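Local coordinates for bromodomain adjacent to zinc finger domain protein 2B (Homo sapiens, PDB 4QF3) that probably reads histone tails through this PHD zinc finger and a bromodomain, as a chromatin-associated regulator of transcription, at residues V7-C12 / K29-C35. Sequence-based numbering, arbitrary orientation. Where two conformers were deposited one is given.
Sequences VYCQIC and KGCHTYC. With ZN (zinc ion), chain C.
Cys-9 and Cys-12 from one segment meet His-32 and Cys-35 from the other at a zinc ion, three thiolate sulfurs and one imidazole nitrogen. The ring binds through ND1, 2.1 Å from the zinc, while Cys-12 SG sits at the ring edge, in its plane, 3.4 Å from that same ND1. With chi1 at 175°, Cys-9 SG is swung away from its own backbone N and reaches across to strand 30-32, where it accepts the backbone N-H of His-32 at 3.4 Å, nearly straight at 167°. Two more N-H groups point at this sulfur from its own knuckle, those of Ile-11 and Cys-12, so three bonds besides the metal grip it and would be expected to temper its negative charge.

This is the first zinc site of the PHD finger, built from three cysteines and one histidine: the CxxC pair Cys-9 and Cys-12 closes against the end of strand 30-32 and the turn after it, where Cys-35 N bonds back to His-32 O. A second zinc is held by Cys-24, Cys-27, Cys-50 and Cys-53.

Outside the metal shell, Ile-11 lays CB against Cys-35 CB at 3.9 Å and CG1 against Cys-31 SG at 3.8 Å. Gly-30 O takes the N-H of Gln-10 at 2.8 Å. The Gln-10 chain, bent at chi2 (-78°), brings its amide across the extended aliphatic part of Lys-29 at a slant, NE2 lying 3.6 Å from Lys-29 CD. One water donates to Tyr-8 O and Gln-10 OE1 and accepts from Gly-30 N, stitching the two backbones together just beyond the direct bond. At the other ring nitrogen, His-32 NE2 hydrogen-bonds to Asp-16 O, which together with the ND1-zinc bond fixes the ring's rotation; Tyr-34 OH stands 3.2 Å above one face of the His-32 ring, over its centre.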
loop_
_atom_site.group_PDB
_atom_site.type_symbol
_atom_site.label_atom_id
_atom_site.label_comp_id
_atom_site.label_asym_id
_atom_site.label_seq_id
_atom_site.Cartn_x
_atom_site.Cartn_y
_atom_site.Cartn_z
ATOM N N VAL A 7 -0.909 -10.324 -1.244
ATOM C CA VAL A 7 -1.209 -8.921 -1.444
ATOM C C VAL A 7 -0.826 -8.484 -2.819
ATOM O O VAL A 7 0.235 -8.822 -3.360
ATOM C CB VAL A 7 -0.495 -8.027 -0.410
ATOM C CG1 VAL A 7 -0.706 -6.545 -0.738
ATOM C CG2 VAL A 7 -1.050 -8.341 0.975
ATOM N N TYR A 8 -1.769 -7.790 -3.450
ATOM C CA TYR A 8 -1.527 -7.242 -4.779
ATOM C C TYR A 8 -1.758 -5.725 -4.678
ATOM O O TYR A 8 -2.537 -5.259 -3.850
ATOM C CB TYR A 8 -2.401 -7.931 -5.870
ATOM C CG TYR A 8 -2.137 -9.447 -6.150
ATOM C CD1 TYR A 8 -1.365 -9.867 -7.229
ATOM C CD2 TYR A 8 -2.709 -10.429 -5.356
ATOM C CE1 TYR A 8 -1.125 -11.202 -7.459
ATOM C CE2 TYR A 8 -2.496 -11.766 -5.610
ATOM C CZ TYR A 8 -1.692 -12.138 -6.650
ATOM O OH TYR A 8 -1.522 -13.505 -6.846
ATOM N N CYS A 9 -1.096 -4.977 -5.527
ATOM C CA CYS A 9 -1.307 -3.510 -5.563
ATOM C C CYS A 9 -2.730 -3.162 -6.055
ATOM O O CYS A 9 -3.217 -3.721 -7.056
ATOM C CB CYS A 9 -0.327 -2.936 -6.557
ATOM S SG CYS A 9 -0.508 -1.161 -6.875
ATOM N N GLN A 10 -3.434 -2.271 -5.346
ATOM C CA GLN A 10 -4.805 -1.879 -5.745
ATOM C C GLN A 10 -4.871 -1.285 -7.129
ATOM O O GLN A 10 -5.904 -1.414 -7.810
ATOM C CB GLN A 10 -5.341 -0.847 -4.767
ATOM C CG GLN A 10 -5.545 -1.378 -3.384
ATOM C CD GLN A 10 -6.819 -2.200 -3.313
ATOM O OE1 GLN A 10 -6.780 -3.440 -3.283
ATOM N NE2 GLN A 10 -7.961 -1.516 -3.338
ATOM N N ILE A 11 -3.782 -0.694 -7.607
ATOM C CA ILE A 11 -3.793 -0.018 -8.921
ATOM C C ILE A 11 -3.333 -0.936 -10.068
ATOM O O ILE A 11 -4.074 -1.116 -11.058
ATOM C CB ILE A 11 -2.910 1.273 -8.871
ATOM C CG1 ILE A 11 -3.456 2.246 -7.806
ATOM C CG2 ILE A 11 -2.815 1.892 -10.263
ATOM C CD1 ILE A 11 -4.835 2.789 -8.081
ATOM N N CYS A 12 -2.153 -1.535 -9.984
ATOM C CA CYS A 12 -1.653 -2.347 -11.117
ATOM C C CYS A 12 -2.020 -3.835 -10.976
ATOM O O CYS A 12 -1.869 -4.624 -11.937
ATOM C CB CYS A 12 -0.145 -2.197 -11.248
ATOM S SG CYS A 12 0.815 -2.907 -9.918
ATOM N N LYS A 29 -4.766 -3.172 2.646
ATOM C CA LYS A 29 -4.697 -3.094 1.192
ATOM C C LYS A 29 -3.289 -2.593 0.849
ATOM O O LYS A 29 -2.637 -1.997 1.685
ATOM C CB LYS A 29 -5.710 -2.156 0.662
ATOM C CG LYS A 29 -7.133 -2.702 0.797
ATOM C CD LYS A 29 -8.139 -1.734 0.240
ATOM C CE LYS A 29 -9.523 -2.379 0.282
ATOM N NZ LYS A 29 -10.612 -1.374 0.152
ATOM N N GLY A 30 -2.865 -2.881 -0.369
ATOM C CA GLY A 30 -1.525 -2.582 -0.883
ATOM C C GLY A 30 -1.519 -1.637 -2.051
ATOM O O GLY A 30 -2.459 -1.540 -2.826
ATOM N N CYS A 31 -0.441 -0.846 -2.157
ATOM C CA CYS A 31 -0.257 -0.026 -3.320
ATOM C C CYS A 31 1.209 0.310 -3.477
ATOM O O CYS A 31 1.863 0.738 -2.513
ATOM C CB CYS A 31 -1.089 1.245 -3.214
ATOM S SG CYS A 31 -1.217 2.245 -4.721
ATOM N N HIS A 32 1.743 0.163 -4.681
ATOM C CA HIS A 32 3.156 0.543 -4.893
ATOM C C HIS A 32 3.391 2.041 -4.804
ATOM O O HIS A 32 2.550 2.824 -5.207
ATOM C CB HIS A 32 3.594 0.161 -6.303
ATOM C CG HIS A 32 3.683 -1.328 -6.532
ATOM N ND1 HIS A 32 2.839 -2.012 -7.385
ATOM C CD2 HIS A 32 4.521 -2.252 -5.998
ATOM C CE1 HIS A 32 3.191 -3.291 -7.404
ATOM N NE2 HIS A 32 4.204 -3.462 -6.569
ATOM N N THR A 33 4.564 2.401 -4.292
ATOM C CA THR A 33 4.943 3.793 -4.247
ATOM C C THR A 33 4.701 4.470 -5.613
ATOM O O THR A 33 4.145 5.591 -5.712
ATOM C CB THR A 33 6.440 3.856 -3.887
ATOM O OG1 THR A 33 7.172 2.979 -4.754
ATOM C CG2 THR A 33 6.722 3.550 -2.438
ATOM N N TYR A 34 5.094 3.800 -6.710
ATOM C CA TYR A 34 5.089 4.373 -8.047
ATOM C C TYR A 34 3.757 4.266 -8.757
ATOM O O TYR A 34 3.595 4.770 -9.860
ATOM C CB TYR A 34 6.196 3.709 -8.889
ATOM C CG TYR A 34 6.141 2.184 -8.898
ATOM C CD1 TYR A 34 5.193 1.493 -9.660
ATOM C CD2 TYR A 34 7.002 1.442 -8.138
ATOM C CE1 TYR A 34 5.154 0.119 -9.669
ATOM C CE2 TYR A 34 6.993 0.064 -8.162
ATOM C CZ TYR A 34 6.037 -0.594 -8.925
ATOM O OH TYR A 34 6.018 -1.999 -8.888
ATOM N N CYS A 35 2.804 3.592 -8.105
ATOM C CA CYS A 35 1.420 3.465 -8.590
ATOM C C CYS A 35 0.498 4.493 -7.944
ATOM O O CYS A 35 -0.539 4.808 -8.522
ATOM C CB CYS A 35 0.827 2.060 -8.362
ATOM S SG CYS A 35 1.599 0.830 -9.440
HETATM ZN ZN ZN C . 1.192 -1.204 -8.493
HETATM O O HOH W 1 -4.491 -4.472 -2.087
#